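Side-chain contacts in bilirubin-inducible fluorescent protein UnaG (Anguilla japonica, PDB 4I3B), which binds unconjugated bilirubin with high affinity inside a beta-barrel and fluoresces green when the complex is excited: residues F75-S80 with V86-N91; Y99-D104 with T108-E113. All blocks are in the same frame, centred on the assembly; numbering follows the deposited sequence.

Interaction 1 (F75-S80 with V86-N91); sequences FDEFPS and VKSVVN. With BLR (3-[5-[(Z)-(4-ethenyl-3-methyl-5-oxidanylidene-pyrrol-2-ylidene)methyl]-2-[[5-[(Z)-(3-ethenyl-4-methyl-5-oxidanylidene-pyrrol-2-ylidene)methyl]-3-(3-hydroxy-3-oxopropyl)-4-methyl-1H-pyrrol-2-yl]methyl]-4-methyl-1H-pyrrol-3-yl]propanoic acid), chain G.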
ATOM      1  N   PHE A  75      11.576   4.526  -7.802  1.00 11.35           N
ATOM      2  CA  PHE A  75      10.791   4.388  -9.021  1.00 12.12           C
ATOM      3  C   PHE A  75       9.654   5.398  -9.057  1.00 10.85           C
ATOM      4  O   PHE A  75       9.241   5.928  -8.026  1.00 11.81           O
ATOM      5  CB  PHE A  75      10.252   2.959  -9.185  1.00 12.15           C
ATOM      6  CG  PHE A  75       9.324   2.494  -8.081  1.00 11.79           C
ATOM      7  CD1 PHE A  75       9.838   2.078  -6.845  1.00 11.62           C
ATOM      8  CD2 PHE A  75       7.935   2.463  -8.270  1.00 11.94           C
ATOM      9  CE1 PHE A  75       8.993   1.622  -5.838  1.00 11.90           C
ATOM     10  CE2 PHE A  75       7.091   2.024  -7.252  1.00 13.16           C
ATOM     11  CZ  PHE A  75       7.621   1.601  -6.035  1.00 12.21           C
ATOM     12  N   ASP A  76       9.168   5.699 -10.265  1.00 12.56           N
ATOM     13  CA  ASP A  76       8.041   6.599 -10.423  1.00 12.65           C
ATOM     14  C   ASP A  76       6.736   5.865 -10.124  1.00 10.95           C
ATOM     15  O   ASP A  76       6.563   4.743 -10.567  1.00 12.53           O
ATOM     16  CB  ASP A  76       7.957   7.117 -11.873  1.00 14.57           C
ATOM     17  CG  ASP A  76       9.089   8.060 -12.245  1.00 19.47           C
ATOM     18  OD1 ASP A  76       9.597   8.763 -11.375  1.00 21.86           O
ATOM     19  OD2 ASP A  76       9.459   8.124 -13.433  1.00 25.31           O
ATOM     20  N   GLU A  77       5.825   6.519  -9.413  1.00 10.26           N
ATOM     21  CA  GLU A  77       4.505   5.957  -9.170  1.00  9.74           C
ATOM     22  C   GLU A  77       3.441   6.984  -9.543  1.00 10.96           C
ATOM     23  O   GLU A  77       3.640   8.188  -9.410  1.00 11.28           O
ATOM     24  CB  GLU A  77       4.373   5.565  -7.689  1.00 10.48           C
ATOM     25  CG  GLU A  77       3.120   4.719  -7.365  1.00 10.94           C
ATOM     26  CD  GLU A  77       3.055   4.276  -5.905  1.00 10.42           C
ATOM     27  OE1 GLU A  77       4.068   4.402  -5.170  1.00 11.32           O
ATOM     28  OE2 GLU A  77       1.974   3.803  -5.478  1.00 11.43           O
ATOM     29  N   PHE A  78       2.298   6.484  -9.979  1.00 10.14           N
ATOM     30  CA  PHE A  78       1.162   7.291 -10.420  1.00 10.29           C
ATOM     31  C   PHE A  78      -0.060   6.784  -9.672  1.00 10.11           C
ATOM     32  O   PHE A  78      -0.901   6.092 -10.220  1.00 12.15           O
ATOM     33  CB  PHE A  78       1.017   7.176 -11.950  1.00 11.50           C
ATOM     34  CG  PHE A  78       2.304   7.516 -12.649  1.00 10.39           C
ATOM     35  CD1 PHE A  78       2.650   8.842 -12.855  1.00 12.10           C
ATOM     36  CD2 PHE A  78       3.203   6.525 -13.004  1.00 12.98           C
ATOM     37  CE1 PHE A  78       3.843   9.171 -13.459  1.00 13.95           C
ATOM     38  CE2 PHE A  78       4.403   6.839 -13.594  1.00 12.86           C
ATOM     39  CZ  PHE A  78       4.721   8.152 -13.828  1.00 13.20           C
ATOM     40  N   PRO A  79      -0.165   7.135  -8.384  1.00 10.71           N
ATOM     41  CA  PRO A  79      -1.195   6.517  -7.544  1.00 10.30           C
ATOM     42  C   PRO A  79      -2.609   7.025  -7.824  1.00 11.33           C
ATOM     43  O   PRO A  79      -2.827   8.081  -8.424  1.00  9.88           O
ATOM     44  CB  PRO A  79      -0.772   6.867  -6.126  1.00 10.91           C
ATOM     45  CG  PRO A  79       0.060   8.079  -6.291  1.00 13.49           C
ATOM     46  CD  PRO A  79       0.736   8.012  -7.623  1.00 13.06           C
ATOM     47  N   SER A  80      -3.578   6.265  -7.325  1.00 10.46           N
ATOM     48  CA  SER A  80      -5.000   6.526  -7.531  0.91 12.20           C
ATOM     49  C   SER A  80      -5.456   7.828  -6.922  1.00 11.92           C
ATOM     50  O   SER A  80      -6.517   8.347  -7.305  1.00 12.65           O
ATOM     51  CB  SER A  80      -5.827   5.392  -6.927  0.91 11.06           C
ATOM     52  OG  SER A  80      -5.619   4.182  -7.632  0.91 11.48           O
ATOM     53  N   VAL A  86       5.320  11.648  -7.868  1.00 12.00           N
ATOM     54  CA  VAL A  86       5.615  10.733  -6.776  1.00 11.23           C
ATOM     55  C   VAL A  86       6.813   9.855  -7.098  1.00 10.79           C
ATOM     56  O   VAL A  86       6.833   9.161  -8.134  1.00 11.29           O
ATOM     57  CB  VAL A  86       4.387   9.856  -6.449  1.00 11.10           C
ATOM     58  CG1 VAL A  86       4.727   8.890  -5.343  1.00 11.35           C
ATOM     59  CG2 VAL A  86       3.221  10.745  -6.056  1.00 12.11           C
ATOM     60  N   LYS A  87       7.777   9.851  -6.177  1.00 10.32           N
ATOM     61  CA  LYS A  87       8.943   8.997  -6.261  1.00 10.47           C
ATOM     62  C   LYS A  87       8.856   8.073  -5.072  1.00  9.99           C
ATOM     63  O   LYS A  87       8.706   8.531  -3.943  1.00 10.73           O
ATOM     64  CB  LYS A  87      10.223   9.828  -6.171  1.00 12.60           C
ATOM     65  CG  LYS A  87      10.365  10.844  -7.294  1.00 15.54           C
ATOM     66  CD  LYS A  87      10.628  10.168  -8.628  1.00 20.99           C
ATOM     67  CE  LYS A  87      11.134  11.151  -9.662  1.00 26.28           C
ATOM     68  NZ  LYS A  87      11.594  10.450 -10.881  1.00 28.52           N
ATOM     69  N   SER A  88       8.956   6.781  -5.328  1.00  9.68           N
ATOM     70  CA  SER A  88       8.743   5.757  -4.301  1.00  9.85           C
ATOM     71  C   SER A  88       9.982   4.875  -4.129  1.00 10.45           C
ATOM     72  O   SER A  88      10.744   4.674  -5.076  1.00 10.27           O
ATOM     73  CB  SER A  88       7.567   4.887  -4.696  1.00 10.54           C
ATOM     74  OG  SER A  88       6.429   5.726  -4.760  1.00 10.48           O
ATOM     75  N   VAL A  89      10.159   4.329  -2.938  1.00  9.94           N
ATOM     76  CA  VAL A  89      11.246   3.392  -2.714  1.00 10.08           C
ATOM     77  C   VAL A  89      10.829   2.440  -1.607  1.00 10.24           C
ATOM     78  O   VAL A  89      10.122   2.833  -0.664  1.00 10.64           O
ATOM     79  CB  VAL A  89      12.581   4.111  -2.382  1.00 11.12           C
ATOM     80  CG1 VAL A  89      12.524   4.807  -1.017  1.00 13.25           C
ATOM     81  CG2 VAL A  89      13.758   3.135  -2.501  1.00 11.79           C
ATOM     82  N   VAL A  90      11.243   1.188  -1.738  1.00 10.02           N
ATOM     83  CA  VAL A  90      10.880   0.161  -0.789  1.00  9.31           C
ATOM     84  C   VAL A  90      12.141  -0.505  -0.250  1.00  9.81           C
ATOM     85  O   VAL A  90      13.038  -0.812  -1.020  1.00 10.90           O
ATOM     86  CB  VAL A  90       9.978  -0.897  -1.448  1.00 10.51           C
ATOM     87  CG1 VAL A  90       9.369  -1.811  -0.370  1.00 13.39           C
ATOM     88  CG2 VAL A  90       8.859  -0.208  -2.272  1.00 11.72           C
ATOM     89  N   ASN A  91      12.197  -0.730   1.056  1.00  9.54           N
ATOM     90  CA  ASN A  91      13.337  -1.396   1.678  1.00 10.43           C
ATOM     91  C   ASN A  91      12.858  -2.230   2.849  1.00 11.95           C
ATOM     92  O   ASN A  91      11.820  -1.956   3.453  1.00 12.71           O
ATOM     93  CB  ASN A  91      14.314  -0.394   2.277  1.00 11.66           C
ATOM     94  CG  ASN A  91      14.968   0.479   1.266  1.00 12.69           C
ATOM     95  OD1 ASN A  91      15.981   0.122   0.683  1.00 16.54           O
ATOM     96  ND2 ASN A  91      14.423   1.683   1.085  1.00 13.74           N
TER
HETATM   97  CHA BLR G 201      -3.811  -0.581  -1.895  1.00  9.07           C
HETATM   98  NA  BLR G 201      -1.426  -1.418  -1.966  1.00  9.01           N
HETATM   99  C1A BLR G 201      -2.447  -0.732  -2.545  1.00  8.94           C
HETATM  100  C2A BLR G 201      -1.988  -0.131  -3.706  1.00  8.73           C
HETATM  101  C3A BLR G 201      -0.637  -0.460  -3.812  1.00  8.64           C
HETATM  102  C4A BLR G 201      -0.314  -1.263  -2.725  1.00  9.52           C
HETATM  103  CMA BLR G 201       0.301  -0.049  -4.907  1.00 10.59           C
HETATM  104  CAA BLR G 201      -2.802   0.691  -4.656  1.00 10.02           C
HETATM  105  CBA BLR G 201      -2.569   2.142  -4.511  1.00 10.91           C
HETATM  106  CGA BLR G 201      -3.345   2.967  -5.474  1.00 11.26           C
HETATM  107  O1A BLR G 201      -4.430   2.548  -5.971  1.00 11.02           O
HETATM  108  O2A BLR G 201      -2.832   4.100  -5.795  1.00 12.11           O
HETATM  109  CHB BLR G 201       1.021  -1.837  -2.484  1.00  9.98           C
HETATM  110  NB  BLR G 201       0.475  -3.580  -0.843  1.00 10.08           N
HETATM  111  C1B BLR G 201       1.382  -2.874  -1.663  1.00 10.26           C
HETATM  112  C2B BLR G 201       2.672  -3.398  -1.453  1.00  8.31           C
HETATM  113  C3B BLR G 201       2.651  -4.368  -0.613  1.00  9.89           C
HETATM  114  C4B BLR G 201       1.256  -4.625  -0.065  1.00 10.56           C
HETATM  115  CMB BLR G 201       3.894  -2.862  -2.173  1.00 10.51           C
HETATM  116  OB  BLR G 201       0.788  -5.388   0.706  1.00 10.48           O
HETATM  117  CAB BLR G 201       3.794  -5.191  -0.147  1.00 11.29           C
HETATM  118  CBB BLR G 201       3.696  -6.205   0.765  1.00 11.78           C
HETATM  119  NC  BLR G 201      -7.404   3.038  -3.270  1.00 11.07           N
HETATM  120  C1C BLR G 201      -8.592   3.536  -4.109  1.00 12.05           C
HETATM  121  C2C BLR G 201      -8.345   5.006  -4.092  1.00 11.26           C
HETATM  122  C3C BLR G 201      -7.280   5.309  -3.433  1.00  9.08           C
HETATM  123  C4C BLR G 201      -6.636   4.202  -2.909  1.00 10.58           C
HETATM  124  CMC BLR G 201      -9.266   5.915  -4.832  1.00 12.81           C
HETATM  125  OC  BLR G 201      -9.462   2.857  -4.578  1.00 14.02           O
HETATM  126  CAC BLR G 201      -6.715   6.659  -3.257  1.00 10.60           C
HETATM  127  CBC BLR G 201      -7.483   7.762  -3.077  1.00 11.63           C
HETATM  128  CHD BLR G 201      -5.497   4.142  -2.175  1.00  9.10           C
HETATM  129  ND  BLR G 201      -4.927   1.647  -2.158  1.00  9.01           N
HETATM  130  C1D BLR G 201      -4.750   2.931  -1.798  1.00  9.53           C
HETATM  131  C2D BLR G 201      -3.581   2.964  -0.897  1.00  7.22           C
HETATM  132  C3D BLR G 201      -3.112   1.684  -0.751  1.00  8.66           C
HETATM  133  C4D BLR G 201      -3.938   0.788  -1.578  1.00  8.40           C
HETATM  134  CMD BLR G 201      -3.080   4.223  -0.269  1.00  9.62           C
HETATM  135  CAD BLR G 201      -1.912   1.288   0.066  1.00  8.55           C
HETATM  136  CBD BLR G 201      -2.344   0.724   1.405  1.00  9.06           C
HETATM  137  CGD BLR G 201      -2.700  -0.714   1.287  1.00  9.44           C
HETATM  138  O1D BLR G 201      -3.844  -1.081   1.607  1.00  9.49           O
HETATM  139  O2D BLR G 201      -1.862  -1.567   0.912  1.00  9.44           O
HETATM  140  O   HOH W   1       7.530  10.608 -10.499  0.74 23.67           O
HETATM  141  O   HOH W   2       2.955  10.760  -9.640  0.88 12.39           O
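Phe75 and Ser88 face each other as an antiparallel hydrogen-bonded pair. Phe75 N donates to Ser88 O at 2.9 Å, and Ser88 N returns a bond to Phe75 O at 2.8 Å. Asp76 and Lys87 form the next, non-hydrogen-bonded pair.

The polar side chains work on both faces of the sheet. On the outer face Asp76 and Lys87 run side by side. Lys87 bends at its second torsion (chi2 -70°), which folds NZ back to Asp76 OD1 for a 2.7 Å salt bridge on the syn lone pair. A water links the same OD1 to Val86 O. On the inner face Ser88 OG donates to the anti lone pair of Glu77 OE1 at 2.7 Å. Tyr99 OH and Gln101 NE2 also bind this buried oxygen, so three groups grip it.

Apolar contacts fill in around these bonds. Ser88 CB lies over one face of the Phe75 ring, a CH-pi contact 3.8 Å from the centroid. Val90 CG2 meets the edge of that ring. Further along, Pro79 CD packs against Val86 CG2.

Beyond the strand, Ser80 holds a propionate of bilirubin. Ser80 N donates to BLR O2A at 2.8 Å; a further bond from its OG is seen in one of two conformers. This is a beta hairpin of the fatty-acid-binding-protein barrel, with a ligand-binding residue in its connecting loop.

Interaction 2 (Y99-D104 with T108-E113); sequences YVQKWD and TTYVRE. With BLR (3-[5-[(Z)-(4-ethenyl-3-methyl-5-oxidanylidene-pyrrol-2-ylidene)methyl]-2-[[5-[(Z)-(3-ethenyl-4-methyl-5-oxidanylidene-pyrrol-2-ylidene)methyl]-3-(3-hydroxy-3-oxopropyl)-4-methyl-1H-pyrrol-2-yl]methyl]-4-methyl-1H-pyrrol-3-yl]propanoic acid), chain G.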
ATOM      1  N   TYR A  99       7.819   1.300   2.832  1.00  7.98           N
ATOM      2  CA  TYR A  99       7.568   1.916   1.531  1.00  7.75           C
ATOM      3  C   TYR A  99       7.410   3.414   1.756  1.00  8.22           C
ATOM      4  O   TYR A  99       6.567   3.839   2.569  1.00  9.10           O
ATOM      5  CB  TYR A  99       6.270   1.295   0.995  1.00  7.79           C
ATOM      6  CG  TYR A  99       5.888   1.526  -0.452  1.00  8.55           C
ATOM      7  CD1 TYR A  99       5.671   2.795  -0.993  1.00  9.64           C
ATOM      8  CD2 TYR A  99       5.694   0.432  -1.279  1.00  9.48           C
ATOM      9  CE1 TYR A  99       5.236   2.953  -2.358  1.00  9.73           C
ATOM     10  CE2 TYR A  99       5.286   0.583  -2.585  1.00 10.79           C
ATOM     11  CZ  TYR A  99       5.054   1.819  -3.122  1.00 10.20           C
ATOM     12  OH  TYR A  99       4.629   1.907  -4.428  1.00 10.27           O
ATOM     13  N   VAL A 100       8.256   4.206   1.099  1.00  7.78           N
ATOM     14  CA  VAL A 100       8.218   5.665   1.282  1.00  8.54           C
ATOM     15  C   VAL A 100       7.952   6.328  -0.053  1.00  7.92           C
ATOM     16  O   VAL A 100       8.591   6.004  -1.061  1.00 10.05           O
ATOM     17  CB  VAL A 100       9.529   6.214   1.889  1.00 10.27           C
ATOM     18  CG1 VAL A 100       9.503   7.770   1.972  1.00 12.00           C
ATOM     19  CG2 VAL A 100       9.771   5.579   3.248  1.00 13.02           C
ATOM     20  N   GLN A 101       6.981   7.249  -0.056  1.00  8.68           N
ATOM     21  CA  GLN A 101       6.680   8.093  -1.203  1.00  9.28           C
ATOM     22  C   GLN A 101       7.055   9.538  -0.906  1.00  9.12           C
ATOM     23  O   GLN A 101       6.741  10.043   0.187  1.00 10.68           O
ATOM     24  CB  GLN A 101       5.185   8.029  -1.516  1.00  9.50           C
ATOM     25  CG  GLN A 101       4.708   6.678  -2.026  1.00  9.06           C
ATOM     26  CD  GLN A 101       3.206   6.597  -2.102  1.00  9.54           C
ATOM     27  OE1 GLN A 101       2.511   7.274  -1.345  1.00  9.88           O
ATOM     28  NE2 GLN A 101       2.695   5.768  -2.994  1.00  9.71           N
ATOM     29  N   LYS A 102       7.694  10.180  -1.890  1.00  9.89           N
ATOM     30  CA  LYS A 102       8.071  11.582  -1.795  1.00 10.23           C
ATOM     31  C   LYS A 102       7.500  12.344  -2.972  1.00 10.38           C
ATOM     32  O   LYS A 102       7.581  11.884  -4.109  1.00 11.38           O
ATOM     33  CB  LYS A 102       9.591  11.716  -1.849  1.00 12.09           C
ATOM     34  CG  LYS A 102      10.284  11.003  -0.697  1.00 17.07           C
ATOM     35  CD  LYS A 102      11.795  11.030  -0.842  1.00 21.78           C
ATOM     36  CE  LYS A 102      12.446   9.966   0.035  1.00 27.57           C
ATOM     37  NZ  LYS A 102      13.881   9.682  -0.333  1.00 31.10           N
ATOM     38  N   TRP A 103       6.910  13.513  -2.713  1.00 11.27           N
ATOM     39  CA  TRP A 103       6.288  14.294  -3.767  1.00 11.95           C
ATOM     40  C   TRP A 103       6.097  15.684  -3.227  1.00 13.73           C
ATOM     41  O   TRP A 103       5.779  15.854  -2.054  1.00 13.17           O
ATOM     42  CB  TRP A 103       4.929  13.690  -4.195  1.00 11.55           C
ATOM     43  CG  TRP A 103       3.783  14.044  -3.279  1.00 10.94           C
ATOM     44  CD1 TRP A 103       2.805  14.959  -3.510  1.00 11.95           C
ATOM     45  CD2 TRP A 103       3.523  13.508  -1.975  1.00 10.59           C
ATOM     46  NE1 TRP A 103       1.950  15.036  -2.428  1.00 12.75           N
ATOM     47  CE2 TRP A 103       2.386  14.171  -1.467  1.00 11.24           C
ATOM     48  CE3 TRP A 103       4.151  12.555  -1.178  1.00 11.54           C
ATOM     49  CZ2 TRP A 103       1.858  13.887  -0.219  1.00 12.09           C
ATOM     50  CZ3 TRP A 103       3.634  12.282   0.068  1.00 12.64           C
ATOM     51  CH2 TRP A 103       2.474  12.930   0.527  1.00 11.82           C
ATOM     52  N   ASP A 104       6.358  16.689  -4.053  1.00 15.20           N
ATOM     53  CA  ASP A 104       6.107  18.077  -3.665  1.00 16.56           C
ATOM     54  C   ASP A 104       6.719  18.440  -2.301  1.00 18.05           C
ATOM     55  O   ASP A 104       6.132  19.190  -1.530  1.00 19.49           O
ATOM     56  CB  ASP A 104       4.596  18.335  -3.633  1.00 20.50           C
ATOM     57  CG  ASP A 104       4.243  19.816  -3.549  1.00 25.47           C
ATOM     58  OD1 ASP A 104       5.002  20.662  -4.087  1.00 28.18           O
ATOM     59  OD2 ASP A 104       3.188  20.125  -2.948  1.00 27.92           O
ATOM     60  N   THR A 108       5.420  10.346   2.818  1.00  9.07           N
ATOM     61  CA  THR A 108       4.488   9.499   3.541  1.00  9.46           C
ATOM     62  C   THR A 108       5.066   8.078   3.563  1.00  9.02           C
ATOM     63  O   THR A 108       5.808   7.690   2.662  1.00  9.92           O
ATOM     64  CB  THR A 108       3.057   9.548   2.923  1.00 10.05           C
ATOM     65  OG1 THR A 108       2.172   8.847   3.791  1.00 10.28           O
ATOM     66  CG2 THR A 108       2.982   8.970   1.523  1.00 10.98           C
ATOM     67  N   THR A 109       4.736   7.309   4.599  1.00  8.44           N
ATOM     68  CA  THR A 109       5.326   6.002   4.802  0.72  8.47           C
ATOM     69  C   THR A 109       4.263   4.924   5.046  1.00  7.95           C
ATOM     70  O   THR A 109       3.257   5.166   5.727  1.00 10.17           O
ATOM     71  CB  THR A 109       6.311   6.086   5.992  0.72 10.82           C
ATOM     72  OG1 THR A 109       7.238   7.152   5.749  0.72 13.39           O
ATOM     73  CG2 THR A 109       7.080   4.776   6.197  0.72 12.90           C
ATOM     74  N   TYR A 110       4.517   3.748   4.506  1.00  7.81           N
ATOM     75  CA  TYR A 110       3.711   2.553   4.759  1.00  7.73           C
ATOM     76  C   TYR A 110       4.627   1.491   5.320  1.00  8.63           C
ATOM     77  O   TYR A 110       5.627   1.159   4.699  1.00 10.24           O
ATOM     78  CB  TYR A 110       3.100   2.021   3.469  1.00  9.60           C
ATOM     79  CG  TYR A 110       2.443   3.028   2.600  1.00  8.78           C
ATOM     80  CD1 TYR A 110       3.203   3.928   1.846  1.00  9.50           C
ATOM     81  CD2 TYR A 110       1.050   3.103   2.509  1.00 11.11           C
ATOM     82  CE1 TYR A 110       2.595   4.864   1.041  1.00  9.88           C
ATOM     83  CE2 TYR A 110       0.447   4.032   1.699  1.00 10.98           C
ATOM     84  CZ  TYR A 110       1.205   4.901   0.951  1.00 10.37           C
ATOM     85  OH  TYR A 110       0.568   5.815   0.146  1.00 11.23           O
ATOM     86  N   VAL A 111       4.287   0.939   6.483  1.00  7.65           N
ATOM     87  CA  VAL A 111       5.068  -0.137   7.108  1.00  9.20           C
ATOM     88  C   VAL A 111       4.187  -1.376   7.059  1.00  8.56           C
ATOM     89  O   VAL A 111       3.052  -1.362   7.555  1.00  8.71           O
ATOM     90  CB  VAL A 111       5.472   0.189   8.556  1.00  9.45           C
ATOM     91  CG1 VAL A 111       6.210  -0.962   9.187  1.00 12.34           C
ATOM     92  CG2 VAL A 111       6.303   1.491   8.635  1.00 12.48           C
ATOM     93  N   ARG A 112       4.721  -2.450   6.489  1.00  9.24           N
ATOM     94  CA  ARG A 112       4.005  -3.693   6.281  1.00  8.48           C
ATOM     95  C   ARG A 112       4.708  -4.842   6.996  1.00  9.92           C
ATOM     96  O   ARG A 112       5.916  -5.022   6.898  1.00 10.36           O
ATOM     97  CB  ARG A 112       3.845  -3.962   4.779  1.00  8.83           C
ATOM     98  CG  ARG A 112       2.872  -2.973   4.144  1.00  9.17           C
ATOM     99  CD  ARG A 112       2.746  -3.180   2.669  1.00  9.21           C
ATOM    100  NE  ARG A 112       1.731  -2.319   2.081  1.00  8.86           N
ATOM    101  CZ  ARG A 112       1.955  -1.226   1.352  1.00  8.59           C
ATOM    102  NH1 ARG A 112       3.183  -0.763   1.111  1.00  9.64           N
ATOM    103  NH2 ARG A 112       0.916  -0.570   0.868  1.00  9.46           N
ATOM    104  N   GLU A 113       3.903  -5.642   7.690  1.00 10.22           N
ATOM    105  CA  GLU A 113       4.389  -6.736   8.518  1.00 11.70           C
ATOM    106  C   GLU A 113       3.346  -7.842   8.500  1.00 11.62           C
ATOM    107  O   GLU A 113       2.163  -7.567   8.282  1.00 13.53           O
ATOM    108  CB  GLU A 113       4.541  -6.262   9.971  1.00 16.94           C
ATOM    109  CG  GLU A 113       4.772  -4.738  10.141  1.00 25.32           C
ATOM    110  CD  GLU A 113       4.796  -4.269  11.599  1.00 27.18           C
ATOM    111  OE1 GLU A 113       4.112  -3.248  11.933  1.00 28.27           O
ATOM    112  OE2 GLU A 113       5.500  -4.928  12.415  1.00 24.85           O
TER
HETATM  113  CHA BLR G 201      -3.811  -0.581  -1.895  1.00  9.07           C
HETATM  114  NA  BLR G 201      -1.426  -1.418  -1.966  1.00  9.01           N
HETATM  115  C1A BLR G 201      -2.447  -0.732  -2.545  1.00  8.94           C
HETATM  116  C2A BLR G 201      -1.988  -0.131  -3.706  1.00  8.73           C
HETATM  117  C3A BLR G 201      -0.637  -0.460  -3.812  1.00  8.64           C
HETATM  118  C4A BLR G 201      -0.314  -1.263  -2.725  1.00  9.52           C
HETATM  119  CMA BLR G 201       0.301  -0.049  -4.907  1.00 10.59           C
HETATM  120  CAA BLR G 201      -2.802   0.691  -4.656  1.00 10.02           C
HETATM  121  CBA BLR G 201      -2.569   2.142  -4.511  1.00 10.91           C
HETATM  122  CGA BLR G 201      -3.345   2.967  -5.474  1.00 11.26           C
HETATM  123  O1A BLR G 201      -4.430   2.548  -5.971  1.00 11.02           O
HETATM  124  O2A BLR G 201      -2.832   4.100  -5.795  1.00 12.11           O
HETATM  125  CHB BLR G 201       1.021  -1.837  -2.484  1.00  9.98           C
HETATM  126  NB  BLR G 201       0.475  -3.580  -0.843  1.00 10.08           N
HETATM  127  C1B BLR G 201       1.382  -2.874  -1.663  1.00 10.26           C
HETATM  128  C2B BLR G 201       2.672  -3.398  -1.453  1.00  8.31           C
HETATM  129  C3B BLR G 201       2.651  -4.368  -0.613  1.00  9.89           C
HETATM  130  C4B BLR G 201       1.256  -4.625  -0.065  1.00 10.56           C
HETATM  131  CMB BLR G 201       3.894  -2.862  -2.173  1.00 10.51           C
HETATM  132  OB  BLR G 201       0.788  -5.388   0.706  1.00 10.48           O
HETATM  133  CAB BLR G 201       3.794  -5.191  -0.147  1.00 11.29           C
HETATM  134  CBB BLR G 201       3.696  -6.205   0.765  1.00 11.78           C
HETATM  135  NC  BLR G 201      -7.404   3.038  -3.270  1.00 11.07           N
HETATM  136  C1C BLR G 201      -8.592   3.536  -4.109  1.00 12.05           C
HETATM  137  C2C BLR G 201      -8.345   5.006  -4.092  1.00 11.26           C
HETATM  138  C3C BLR G 201      -7.280   5.309  -3.433  1.00  9.08           C
HETATM  139  C4C BLR G 201      -6.636   4.202  -2.909  1.00 10.58           C
HETATM  140  CMC BLR G 201      -9.266   5.915  -4.832  1.00 12.81           C
HETATM  141  OC  BLR G 201      -9.462   2.857  -4.578  1.00 14.02           O
HETATM  142  CAC BLR G 201      -6.715   6.659  -3.257  1.00 10.60           C
HETATM  143  CBC BLR G 201      -7.483   7.762  -3.077  1.00 11.63           C
HETATM  144  CHD BLR G 201      -5.497   4.142  -2.175  1.00  9.10           C
HETATM  145  ND  BLR G 201      -4.927   1.647  -2.158  1.00  9.01           N
HETATM  146  C1D BLR G 201      -4.750   2.931  -1.798  1.00  9.53           C
HETATM  147  C2D BLR G 201      -3.581   2.964  -0.897  1.00  7.22           C
HETATM  148  C3D BLR G 201      -3.112   1.684  -0.751  1.00  8.66           C
HETATM  149  C4D BLR G 201      -3.938   0.788  -1.578  1.00  8.40           C
HETATM  150  CMD BLR G 201      -3.080   4.223  -0.269  1.00  9.62           C
HETATM  151  CAD BLR G 201      -1.912   1.288   0.066  1.00  8.55           C
HETATM  152  CBD BLR G 201      -2.344   0.724   1.405  1.00  9.06           C
HETATM  153  CGD BLR G 201      -2.700  -0.714   1.287  1.00  9.44           C
HETATM  154  O1D BLR G 201      -3.844  -1.081   1.607  1.00  9.49           O
HETATM  155  O2D BLR G 201      -1.862  -1.567   0.912  1.00  9.44           O
HETATM  156  O   HOH W   3      -0.192   5.213  -2.514  0.92 11.62           O
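Tyr99 and Tyr110 lie side by side and point the same way into the barrel. Tyr99 CD1 and Tyr110 CD1 are 3.9 Å apart. The ring planes stand at 78° and the pair meets obliquely. Tyr99 O sits in plane at the edge of the Tyr110 ring.

Arg112 runs alongside Tyr99, with NH1 3.7 Å from Tyr99 CD2. The guanidinium plane is turned 75° from the ring. The Arg112 chain is extended from CG to NE, which carries the head group to bilirubin. There one guanidinium face lies against the pigment, with BLR C1B above its centre. Arg112 NH2 donates to the propionate oxygen BLR O2D at 3.0 Å, nearly straight (165°). BLR CMB packs against the Tyr99 ring.

Gln101 crosses Tyr110, its amide nearly perpendicular to the ring. Tyr110 OH donates to Gln101 OE1 at 2.9 Å, from above the carbonyl plane. A water accepts from Gln101 NE2 and donates to Tyr110 OH, so it closes a small polar ring. Thr108 CG2 touches both Gln101 OE1 and Trp103 CZ3.

Backbone bonds between Tyr99 and Tyr110, and between Gln101 and Thr108, set these side chains on one face. Val100 and Thr109 meet on the other. Further out, Arg83 binds Gln101 OE1 and makes a cation-pi contact with Trp103. Thr108 OG1 is tied to Thr124 O and Tyr20 OH.

The chemistry is thus mixed: aromatic rings and a buried polar network share one face. The positive charge of Arg112 probably steadies the bilirubin propionate and could polarise the pyrrole-derived ring that its face lies against.

In the fold
Both interactions are antiparallel hairpin contacts in one sheet, and strands 86-93 and 96-103 join them side by side. Interaction 1 is partly buried. It has an exposed ion pair on the outer face and a buried acid on the inner one. Interaction 2 is the more buried contact and has no salt bridge between its segments. Its inner face combines aromatic rings with one glutamine, a threonine and an arginine. The two meet through the buried acid of interaction 1, and separately where Val90 packs on Tyr99. Each also reaches bilirubin differently. Interaction 1 does so from a loop, through a backbone N-H; interaction 2 does so from strands, through a guanidinium and ring contacts.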